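Long-range contacts in alpha-ketoglutarate-dependent non-heme iron oxygenase EasH (Aspergillus japonicus, PDB 5M0T), which acts as an iron(II)- and 2-oxoglutarate-dependent non-heme oxygenase in the biosynthesis of cycloclavine, an ergot alkaloid: residues Gln129-His135 / Gly206-Ala212; Ala168-Pro173 / Ala188-Ala194; Gly260-Val264 / Leu279-Leu285. All blocks are in the same frame, centred on the assembly; numbering follows the deposited sequence.

Contact 1: residues Gln129-His135 / Gly206-Ala212; sequences QELHREH and GKTLHGA. With FE2 (Fe (II) ion), chain C; AKG (2-oxoglutaric acid), chain D.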
loop_
_atom_site.group_PDB
_atom_site.type_symbol
_atom_site.label_atom_id
_atom_site.label_comp_id
_atom_site.label_asym_id
_atom_site.label_seq_id
_atom_site.Cartn_x
_atom_site.Cartn_y
_atom_site.Cartn_z
ATOM N N GLN A 129 -18.800 0.013 20.090
ATOM C CA GLN A 129 -18.642 0.609 18.762
ATOM C C GLN A 129 -19.916 0.421 17.959
ATOM O O GLN A 129 -20.682 -0.532 18.194
ATOM C CB GLN A 129 -17.490 -0.064 18.009
ATOM C CG GLN A 129 -16.120 0.234 18.573
ATOM C CD GLN A 129 -14.992 -0.495 17.837
ATOM O OE1 GLN A 129 -15.119 -1.651 17.455
ATOM N NE2 GLN A 129 -13.868 0.181 17.661
ATOM N N GLU A 130 -20.131 1.309 16.994
ATOM C CA GLU A 130 -21.083 1.013 15.928
ATOM C C GLU A 130 -20.519 -0.143 15.061
ATOM O O GLU A 130 -19.306 -0.278 14.888
ATOM C CB GLU A 130 -21.390 2.261 15.070
ATOM C CG GLU A 130 -22.706 3.020 15.368
ATOM C CD GLU A 130 -22.948 3.379 16.832
ATOM O OE1 GLU A 130 -21.994 3.522 17.638
ATOM O OE2 GLU A 130 -24.131 3.551 17.179
ATOM N N LEU A 131 -21.419 -0.958 14.524
ATOM C CA LEU A 131 -21.040 -2.033 13.624
ATOM C C LEU A 131 -20.457 -1.453 12.348
ATOM O O LEU A 131 -20.998 -0.529 11.804
ATOM C CB LEU A 131 -22.227 -2.940 13.299
ATOM C CG LEU A 131 -22.899 -3.693 14.452
ATOM C CD1 LEU A 131 -24.082 -4.486 13.933
ATOM C CD2 LEU A 131 -21.940 -4.604 15.195
ATOM N N HIS A 132 -19.342 -2.014 11.893
ATOM C CA HIS A 132 -18.623 -1.512 10.726
ATOM C C HIS A 132 -17.904 -2.679 10.023
ATOM O O HIS A 132 -17.728 -3.747 10.607
ATOM C CB HIS A 132 -17.596 -0.445 11.175
ATOM C CG HIS A 132 -16.561 -0.963 12.140
ATOM N ND1 HIS A 132 -16.763 -1.004 13.503
ATOM C CD2 HIS A 132 -15.332 -1.500 11.931
ATOM C CE1 HIS A 132 -15.697 -1.527 14.090
ATOM N NE2 HIS A 132 -14.824 -1.865 13.159
ATOM N N ARG A 133 -17.491 -2.460 8.781
ATOM C CA ARG A 133 -16.661 -3.413 8.049
ATOM C C ARG A 133 -15.252 -2.867 8.042
ATOM O O ARG A 133 -15.046 -1.666 7.810
ATOM C CB ARG A 133 -17.169 -3.584 6.619
ATOM C CG ARG A 133 -18.516 -4.277 6.564
ATOM C CD ARG A 133 -18.919 -4.620 5.149
ATOM N NE ARG A 133 -20.148 -5.399 5.151
ATOM C CZ ARG A 133 -21.381 -4.894 5.206
ATOM N NH1 ARG A 133 -21.592 -3.569 5.276
ATOM N NH2 ARG A 133 -22.422 -5.733 5.203
ATOM N N GLU A 134 -14.283 -3.740 8.294
ATOM C CA GLU A 134 -12.899 -3.305 8.445
ATOM C C GLU A 134 -12.317 -2.780 7.121
ATOM O O GLU A 134 -11.457 -1.899 7.152
ATOM C CB GLU A 134 -12.025 -4.414 9.050
ATOM C CG GLU A 134 -11.052 -3.903 10.126
ATOM C CD GLU A 134 -11.676 -3.739 11.521
ATOM O OE1 GLU A 134 -12.437 -2.776 11.766
ATOM O OE2 GLU A 134 -11.395 -4.583 12.406
ATOM N N HIS A 135 -12.814 -3.264 5.974
ATOM C CA HIS A 135 -12.315 -2.808 4.667
ATOM C C HIS A 135 -12.675 -1.362 4.304
ATOM O O HIS A 135 -12.176 -0.831 3.317
ATOM C CB HIS A 135 -12.668 -3.812 3.540
ATOM C CG HIS A 135 -14.026 -3.652 2.925
ATOM N ND1 HIS A 135 -14.404 -4.368 1.808
ATOM C CD2 HIS A 135 -15.080 -2.850 3.226
ATOM C CE1 HIS A 135 -15.626 -4.011 1.454
ATOM N NE2 HIS A 135 -16.056 -3.095 2.299
ATOM N N GLY A 206 -12.543 -8.474 6.230
ATOM C CA GLY A 206 -12.846 -7.054 6.198
ATOM C C GLY A 206 -14.223 -6.723 5.647
ATOM O O GLY A 206 -14.569 -5.553 5.583
ATOM N N LYS A 207 -14.992 -7.736 5.231
ATOM C CA LYS A 207 -16.316 -7.557 4.677
ATOM C C LYS A 207 -17.423 -7.871 5.656
ATOM O O LYS A 207 -18.569 -7.681 5.334
ATOM C CB LYS A 207 -16.458 -8.426 3.433
ATOM C CG LYS A 207 -15.492 -8.010 2.350
ATOM C CD LYS A 207 -15.571 -8.924 1.150
ATOM C CE LYS A 207 -16.387 -8.367 0.041
ATOM N NZ LYS A 207 -16.138 -9.135 -1.204
ATOM N N THR A 208 -17.078 -8.323 6.854
ATOM C CA THR A 208 -18.050 -8.754 7.837
ATOM C C THR A 208 -18.286 -7.653 8.869
ATOM O O THR A 208 -17.331 -7.118 9.442
ATOM C CB THR A 208 -17.556 -10.034 8.523
ATOM O OG1 THR A 208 -17.352 -11.062 7.525
ATOM C CG2 THR A 208 -18.536 -10.523 9.571
ATOM N N LEU A 209 -19.564 -7.335 9.100
ATOM C CA LEU A 209 -19.971 -6.327 10.076
ATOM C C LEU A 209 -19.658 -6.801 11.483
ATOM O O LEU A 209 -19.996 -7.915 11.851
ATOM C CB LEU A 209 -21.468 -6.004 9.987
ATOM C CG LEU A 209 -21.895 -5.124 8.814
ATOM C CD1 LEU A 209 -23.409 -5.171 8.642
ATOM C CD2 LEU A 209 -21.413 -3.677 8.976
ATOM N N HIS A 210 -18.989 -5.950 12.241
ATOM C CA HIS A 210 -18.573 -6.266 13.588
ATOM C C HIS A 210 -18.363 -4.973 14.386
ATOM O O HIS A 210 -18.295 -3.892 13.812
ATOM C CB HIS A 210 -17.247 -7.030 13.543
ATOM C CG HIS A 210 -16.103 -6.166 13.143
ATOM N ND1 HIS A 210 -15.793 -5.903 11.829
ATOM C CD2 HIS A 210 -15.252 -5.429 13.888
ATOM C CE1 HIS A 210 -14.778 -5.058 11.783
ATOM N NE2 HIS A 210 -14.442 -4.737 13.022
ATOM N N GLY A 211 -18.232 -5.100 15.697
ATOM C CA GLY A 211 -17.812 -3.981 16.546
ATOM C C GLY A 211 -17.646 -4.409 17.995
ATOM O O GLY A 211 -18.277 -5.369 18.441
ATOM N N ALA A 212 -16.766 -3.721 18.721
ATOM C CA ALA A 212 -16.541 -3.972 20.147
ATOM C C ALA A 212 -17.841 -3.742 20.882
ATOM O O ALA A 212 -18.554 -2.791 20.580
ATOM C CB ALA A 212 -15.455 -3.058 20.702
HETATM FE FE FE2 C . -13.448 -3.189 13.467
HETATM C C1 AKG D . -11.964 -2.075 15.266
HETATM O O1 AKG D . -11.919 -1.973 14.041
HETATM O O2 AKG D . -11.447 -1.204 16.100
HETATM C C2 AKG D . -12.631 -3.257 15.985
HETATM O O5 AKG D . -13.476 -3.887 15.379
HETATM C C3 AKG D . -12.227 -3.642 17.385
HETATM C C4 AKG D . -13.105 -4.739 17.965
HETATM C C5 AKG D . -12.756 -5.133 19.374
HETATM O O3 AKG D . -11.629 -4.659 19.852
HETATM O O4 AKG D . -13.481 -5.857 20.017
HETATM O O HOH W 1 -14.890 -6.380 8.850
#
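His210 and His132 pair as a single antiparallel hydrogen-bonded bridge, and both turn NE2 to the iron(II), each NE2 1.9 Å from the metal. With Glu134 OE1 they complete the facial triad of two histidines and one carboxylate of this oxygenase family; 2-oxoglutarate chelates the same iron through O1 and O5. In both histidines CG sits between the backbone N and the carbonyl carbon (chi1 71° in His210), which swings the rings back to the shared metal, their planes 65° apart. A second-shell carbonyl fixes the rotation of each ring: His210 ND1 donates to Thr208 O at 3.1 Å and His132 ND1 to Glu130 O at 3.0 Å, both acceptors in the ring planes. Leu209 and Arg133 pack closely further along. Leu209 CG lies over the centre of one guanidinium face, with Leu209 CD1 3.6 Å from Arg133 NH2 and Leu209 CD2 against NH1. Arg133 NE donates within its own plane to Lys207 O at 2.8 Å, above the plane of that carbonyl. At the opposite end Gln129 OE1 accepts from Ala212 N at 2.9 Å while NE2 donates to O2 of 2-oxoglutarate (N-H...O 177°). Phe181 adds a cation-pi contact to Arg133. Strand 210-211 pairs with strand 170-171, Glu134 touches Ile228 of strand 222-231, and the 129-135 loop runs on from strand 112-122 toward helix 139-144.

Contact 2: residues Ala168-Pro173 / Ala188-Ala194; sequences ATRVLP and ADTAIPA. With AKG (2-oxoglutaric acid), chain D.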
loop_
_atom_site.group_PDB
_atom_site.type_symbol
_atom_site.label_atom_id
_atom_site.label_comp_id
_atom_site.label_asym_id
_atom_site.label_seq_id
_atom_site.Cartn_x
_atom_site.Cartn_y
_atom_site.Cartn_z
ATOM N N ALA A 168 -17.608 -8.437 24.739
ATOM C CA ALA A 168 -17.158 -9.333 23.663
ATOM C C ALA A 168 -17.575 -8.803 22.295
ATOM O O ALA A 168 -18.706 -8.351 22.116
ATOM C CB ALA A 168 -17.684 -10.752 23.865
ATOM N N THR A 169 -16.636 -8.868 21.353
ATOM C CA THR A 169 -16.798 -8.378 19.995
ATOM C C THR A 169 -18.054 -8.950 19.390
ATOM O O THR A 169 -18.288 -10.145 19.499
ATOM C CB THR A 169 -15.585 -8.778 19.134
ATOM O OG1 THR A 169 -14.387 -8.393 19.807
ATOM C CG2 THR A 169 -15.611 -8.100 17.780
ATOM N N ARG A 170 -18.867 -8.090 18.774
ATOM C CA ARG A 170 -20.148 -8.494 18.208
ATOM C C ARG A 170 -20.027 -8.625 16.708
ATOM O O ARG A 170 -19.347 -7.840 16.098
ATOM C CB ARG A 170 -21.233 -7.503 18.615
ATOM C CG ARG A 170 -21.355 -7.405 20.127
ATOM C CD ARG A 170 -22.670 -6.797 20.598
ATOM N NE ARG A 170 -23.096 -7.456 21.838
ATOM C CZ ARG A 170 -24.252 -8.091 22.047
ATOM N NH1 ARG A 170 -25.190 -8.172 21.118
ATOM N NH2 ARG A 170 -24.482 -8.644 23.237
ATOM N N VAL A 171 -20.651 -9.640 16.121
ATOM C CA VAL A 171 -20.463 -9.960 14.702
ATOM C C VAL A 171 -21.784 -10.380 14.094
ATOM O O VAL A 171 -22.625 -10.918 14.781
ATOM C CB VAL A 171 -19.407 -11.081 14.478
ATOM C CG1 VAL A 171 -18.050 -10.698 15.085
ATOM C CG2 VAL A 171 -19.874 -12.414 15.047
ATOM N N LEU A 172 -21.970 -10.098 12.811
ATOM C CA LEU A 172 -23.129 -10.554 12.065
ATOM C C LEU A 172 -22.653 -11.553 11.006
ATOM O O LEU A 172 -22.199 -11.147 9.939
ATOM C CB LEU A 172 -23.861 -9.379 11.409
ATOM C CG LEU A 172 -24.711 -8.511 12.345
ATOM C CD1 LEU A 172 -25.251 -7.288 11.620
ATOM C CD2 LEU A 172 -25.872 -9.294 12.939
ATOM N N PRO A 173 -22.744 -12.863 11.312
ATOM C CA PRO A 173 -22.434 -13.893 10.326
ATOM C C PRO A 173 -23.293 -13.741 9.080
ATOM O O PRO A 173 -24.496 -13.508 9.201
ATOM C CB PRO A 173 -22.778 -15.193 11.058
ATOM C CG PRO A 173 -22.645 -14.876 12.486
ATOM C CD PRO A 173 -23.060 -13.444 12.628
ATOM N N ALA A 188 -25.866 -2.542 17.242
ATOM C CA ALA A 188 -24.858 -3.486 17.716
ATOM C C ALA A 188 -25.452 -4.583 18.598
ATOM O O ALA A 188 -24.974 -5.721 18.573
ATOM C CB ALA A 188 -23.747 -2.755 18.452
ATOM N N ASP A 189 -26.509 -4.257 19.351
ATOM C CA ASP A 189 -27.142 -5.245 20.229
ATOM C C ASP A 189 -27.967 -6.334 19.514
ATOM O O ASP A 189 -28.410 -7.279 20.162
ATOM C CB ASP A 189 -27.921 -4.578 21.387
ATOM C CG ASP A 189 -29.083 -3.689 20.930
ATOM O OD1 ASP A 189 -29.782 -3.992 19.930
ATOM O OD2 ASP A 189 -29.318 -2.678 21.626
ATOM N N THR A 190 -28.193 -6.207 18.206
ATOM C CA THR A 190 -28.764 -7.311 17.419
ATOM C C THR A 190 -27.692 -8.331 16.984
ATOM O O THR A 190 -28.041 -9.420 16.530
ATOM C CB THR A 190 -29.483 -6.832 16.136
ATOM O OG1 THR A 190 -28.526 -6.320 15.201
ATOM C CG2 THR A 190 -30.552 -5.772 16.445
ATOM N N ALA A 191 -26.416 -7.966 17.087
ATOM C CA ALA A 191 -25.313 -8.834 16.658
ATOM C C ALA A 191 -24.908 -9.827 17.744
ATOM O O ALA A 191 -25.268 -9.674 18.904
ATOM C CB ALA A 191 -24.115 -8.006 16.200
ATOM N N ILE A 192 -24.154 -10.847 17.351
ATOM C CA ILE A 192 -23.817 -11.969 18.230
ATOM C C ILE A 192 -22.461 -11.698 18.889
ATOM O O ILE A 192 -21.475 -11.471 18.199
ATOM C CB ILE A 192 -23.740 -13.297 17.448
ATOM C CG1 ILE A 192 -25.069 -13.576 16.736
ATOM C CG2 ILE A 192 -23.380 -14.452 18.393
ATOM C CD1 ILE A 192 -24.986 -14.622 15.645
ATOM N N PRO A 193 -22.404 -11.713 20.226
ATOM C CA PRO A 193 -21.107 -11.522 20.860
ATOM C C PRO A 193 -20.241 -12.789 20.759
ATOM O O PRO A 193 -20.762 -13.894 20.875
ATOM C CB PRO A 193 -21.469 -11.197 22.312
ATOM C CG PRO A 193 -22.770 -11.864 22.542
ATOM C CD PRO A 193 -23.483 -11.913 21.209
ATOM N N ALA A 194 -18.946 -12.619 20.521
ATOM C CA ALA A 194 -18.031 -13.767 20.412
ATOM C C ALA A 194 -17.566 -14.131 21.821
ATOM O O ALA A 194 -16.524 -13.682 22.313
ATOM C CB ALA A 194 -16.859 -13.458 19.492
HETATM C C1 AKG D . -11.964 -2.075 15.266
HETATM O O1 AKG D . -11.919 -1.973 14.041
HETATM O O2 AKG D . -11.447 -1.204 16.100
HETATM C C2 AKG D . -12.631 -3.257 15.985
HETATM O O5 AKG D . -13.476 -3.887 15.379
HETATM C C3 AKG D . -12.227 -3.642 17.385
HETATM C C4 AKG D . -13.105 -4.739 17.965
HETATM C C5 AKG D . -12.756 -5.133 19.374
HETATM O O3 AKG D . -11.629 -4.659 19.852
HETATM O O4 AKG D . -13.481 -5.857 20.017
#
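Val171 and Ile192 form the hydrogen-bonded pair of a short antiparallel beta ladder between the central strand 170-171 and the edge strand 192-193 of a small three-stranded antiparallel sheet in this cupin-clan oxygenase. The tight part is the backbone and the side chains directly on it. Val171 N donates to Ile192 O at 2.9 Å, Ile192 N returns a bond to Val171 O at 3.0 Å, and Ala194 N closes on Thr169 O at 2.8 Å. Between these bonds Arg170 and Pro193 make a non-hydrogen-bonded pair, so the missing amide hydrogen of the proline costs the ladder nothing; Arg170 CA and Pro193 CA approach to 4.1 Å. CA-H...O contacts from Arg170 to Ile192 O and from Pro193 to Thr169 O fill in the seam. Val171 and Ile192 point to one face, where Val171 is buried on Val33 of strand 33-37 and Ile192 CD1 meets Pro173 CD at 3.8 Å.

The other face is closely packed too, though partly exposed. Arg170 runs beside Pro193 in the same direction, its chain bent at chi3 (144°), which brings one face of the guanidinium onto the proline ring. Leu172 packs its CD2 on the methyl of Ala191. The loose, solvent side is the 3-10 turn 188-190, where Asp189 and Thr190 are exposed and touch little. Arg170 NH1 stays 6.3 Å from Asp189 OD1, too far for a salt bridge, and its approach to Ala191 O is too bent to count as a hydrogen bond.

At the inner end the ladder reaches the active site. With its hydroxyl beside the backbone N (chi1 -51°), Thr169 donates from OG1 to O4 of 2-oxoglutarate at 2.7 Å.

Contact 3: residues Gly260-Val264 / Leu279-Leu285; sequences GWRTV and LATGIDL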
loop_
_atom_site.group_PDB
_atom_site.type_symbol
_atom_site.label_atom_id
_atom_site.label_comp_id
_atom_site.label_asym_id
_atom_site.label_seq_id
_atom_site.Cartn_x
_atom_site.Cartn_y
_atom_site.Cartn_z
ATOM N N GLY A 260 6.854 -5.468 6.712
ATOM C CA GLY A 260 7.151 -4.444 5.712
ATOM C C GLY A 260 8.615 -4.173 5.427
ATOM O O GLY A 260 8.964 -3.061 5.030
ATOM N N TRP A 261 9.482 -5.173 5.602
ATOM C CA TRP A 261 10.901 -5.043 5.247
ATOM C C TRP A 261 11.385 -5.985 4.119
ATOM O O TRP A 261 12.598 -6.076 3.871
ATOM C CB TRP A 261 11.756 -5.205 6.500
ATOM C CG TRP A 261 11.852 -3.951 7.294
ATOM C CD1 TRP A 261 10.898 -3.419 8.103
ATOM C CD2 TRP A 261 12.962 -3.060 7.342
ATOM N NE1 TRP A 261 11.346 -2.258 8.662
ATOM C CE2 TRP A 261 12.610 -2.004 8.214
ATOM C CE3 TRP A 261 14.223 -3.051 6.737
ATOM C CZ2 TRP A 261 13.466 -0.942 8.498
ATOM C CZ3 TRP A 261 15.088 -1.986 7.026
ATOM C CH2 TRP A 261 14.697 -0.943 7.901
ATOM N N ARG A 262 10.468 -6.654 3.417
ATOM C CA ARG A 262 10.836 -7.415 2.219
ATOM C C ARG A 262 9.875 -7.158 1.078
ATOM O O ARG A 262 8.773 -6.634 1.262
ATOM C CB ARG A 262 10.902 -8.927 2.504
ATOM C CG ARG A 262 12.209 -9.384 3.118
ATOM C CD ARG A 262 12.114 -10.748 3.780
ATOM N NE ARG A 262 13.323 -11.053 4.537
ATOM C CZ ARG A 262 14.459 -11.531 4.024
ATOM N NH1 ARG A 262 14.610 -11.775 2.720
ATOM N NH2 ARG A 262 15.473 -11.754 4.835
ATOM N N THR A 263 10.321 -7.555 -0.111
ATOM C CA THR A 263 9.555 -7.416 -1.326
ATOM C C THR A 263 8.394 -8.403 -1.298
ATOM O O THR A 263 8.528 -9.527 -0.823
ATOM C CB THR A 263 10.473 -7.622 -2.541
ATOM O OG1 THR A 263 11.398 -6.527 -2.609
ATOM C CG2 THR A 263 9.694 -7.755 -3.867
ATOM N N VAL A 264 7.247 -7.943 -1.796
ATOM C CA VAL A 264 6.003 -8.716 -1.826
ATOM C C VAL A 264 5.534 -8.751 -3.272
ATOM O O VAL A 264 5.778 -7.813 -4.018
ATOM C CB VAL A 264 4.910 -8.133 -0.900
ATOM C CG1 VAL A 264 5.245 -8.386 0.553
ATOM C CG2 VAL A 264 4.691 -6.636 -1.134
ATOM N N LEU A 279 14.285 -6.333 -2.231
ATOM C CA LEU A 279 14.618 -5.331 -1.196
ATOM C C LEU A 279 15.711 -5.822 -0.252
ATOM O O LEU A 279 16.696 -5.119 -0.001
ATOM C CB LEU A 279 13.371 -4.955 -0.380
ATOM C CG LEU A 279 13.555 -4.004 0.826
ATOM C CD1 LEU A 279 14.243 -2.707 0.425
ATOM C CD2 LEU A 279 12.202 -3.745 1.500
ATOM N N ALA A 280 15.509 -7.025 0.273
ATOM C CA ALA A 280 16.447 -7.642 1.216
ATOM C C ALA A 280 17.865 -7.801 0.655
ATOM O O ALA A 280 18.836 -7.595 1.380
ATOM C CB ALA A 280 15.907 -8.991 1.670
ATOM N N THR A 281 17.973 -8.164 -0.625
ATOM C CA THR A 281 19.262 -8.261 -1.317
ATOM C C THR A 281 19.907 -6.885 -1.440
ATOM O O THR A 281 21.104 -6.730 -1.175
ATOM C CB THR A 281 19.119 -8.831 -2.759
ATOM O OG1 THR A 281 18.328 -10.023 -2.744
ATOM C CG2 THR A 281 20.469 -9.145 -3.377
ATOM N N GLY A 282 19.113 -5.900 -1.853
ATOM C CA GLY A 282 19.616 -4.569 -2.160
ATOM C C GLY A 282 20.174 -3.823 -0.973
ATOM O O GLY A 282 21.160 -3.107 -1.107
ATOM N N ILE A 283 19.540 -3.995 0.188
ATOM C CA ILE A 283 19.978 -3.358 1.441
ATOM C C ILE A 283 20.839 -4.272 2.325
ATOM O O ILE A 283 21.247 -3.848 3.399
ATOM C CB ILE A 283 18.790 -2.780 2.261
ATOM C CG1 ILE A 283 17.911 -3.885 2.878
ATOM C CG2 ILE A 283 17.961 -1.845 1.392
ATOM C CD1 ILE A 283 16.691 -3.378 3.622
ATOM N N ASP A 284 21.095 -5.506 1.873
ATOM C CA ASP A 284 21.952 -6.494 2.566
ATOM C C ASP A 284 21.336 -6.954 3.892
ATOM O O ASP A 284 22.043 -7.146 4.877
ATOM C CB ASP A 284 23.381 -5.950 2.757
ATOM N N LEU A 285 20.014 -7.152 3.896
ATOM C CA LEU A 285 19.251 -7.405 5.122
ATOM C C LEU A 285 19.558 -8.777 5.721
ATOM O O LEU A 285 19.448 -9.793 5.044
ATOM C CB LEU A 285 17.751 -7.295 4.847
ATOM C CG LEU A 285 16.794 -7.373 6.048
ATOM C CD1 LEU A 285 16.939 -6.155 6.945
ATOM C CD2 LEU A 285 15.350 -7.523 5.580
HETATM O O HOH W 2 13.107 -8.892 -0.305
#
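Thr263 OG1 accepts a hydrogen bond from Leu279 N at 2.9 Å, joining the 260-264 loop to the first turn of helix 279-282. Water 2 ties the same places a second time, accepting from Thr263 N and from Ala280 N, each at 3.1 Å. Leu279 and Leu285 both hold CG anti to the backbone N (chi1 175° and -173°), and this swing lays a CD2 from each on the carbonyl of Trp261, with Leu279 CD2 3.3 Å from Trp261 O. The other branch of Leu285, CD1, approaches the indole. Ile283 differs: its longer branch is tucked back over its own main chain (chi1 71°), sending CD1 to the ring edge, where Ile283 CD1 lies 4.0 Å from Trp261 CE3. One face of the Arg262 guanidinium takes both Ala280 CB and Leu285 CD2. A Schellman motif at Asp284 ends the helix, with a bond of 2.8 Å from Leu285 N to Ala280 O, and turns Leu285 back toward the loop. Trp261 NE1 is held by Ser240 O and Arg262 NH2 by Gln256 of helix 253-258. Leu285 also meets Arg245 of helix 245-248, and Val241 and Ala242 of the second subunit pack on Trp261, Leu279 and Ile283, placing the contact at the dimer interface.

From the N terminus, the chain passes several helices and strands, the last of them 112-122, before reaching 129-135. Contact 1 closes the loop that returns at 206-212, and contact 2, joining 168-173 to 188-194, lies wholly within that loop. The two touch directly: strand 170-171 runs between strands 192-193 and 210-211, so one small antiparallel sheet links the iron site to the outer ladder, and both reach the same 2-oxoglutarate. Contact 3 follows in series, closing a separate loop of 14 residues that carries the hairpin of strands 264-266, which starts at the end of 260-264, and 269-271. It lies across the chain's centre, its own centre about 34 Å from that of contact 1.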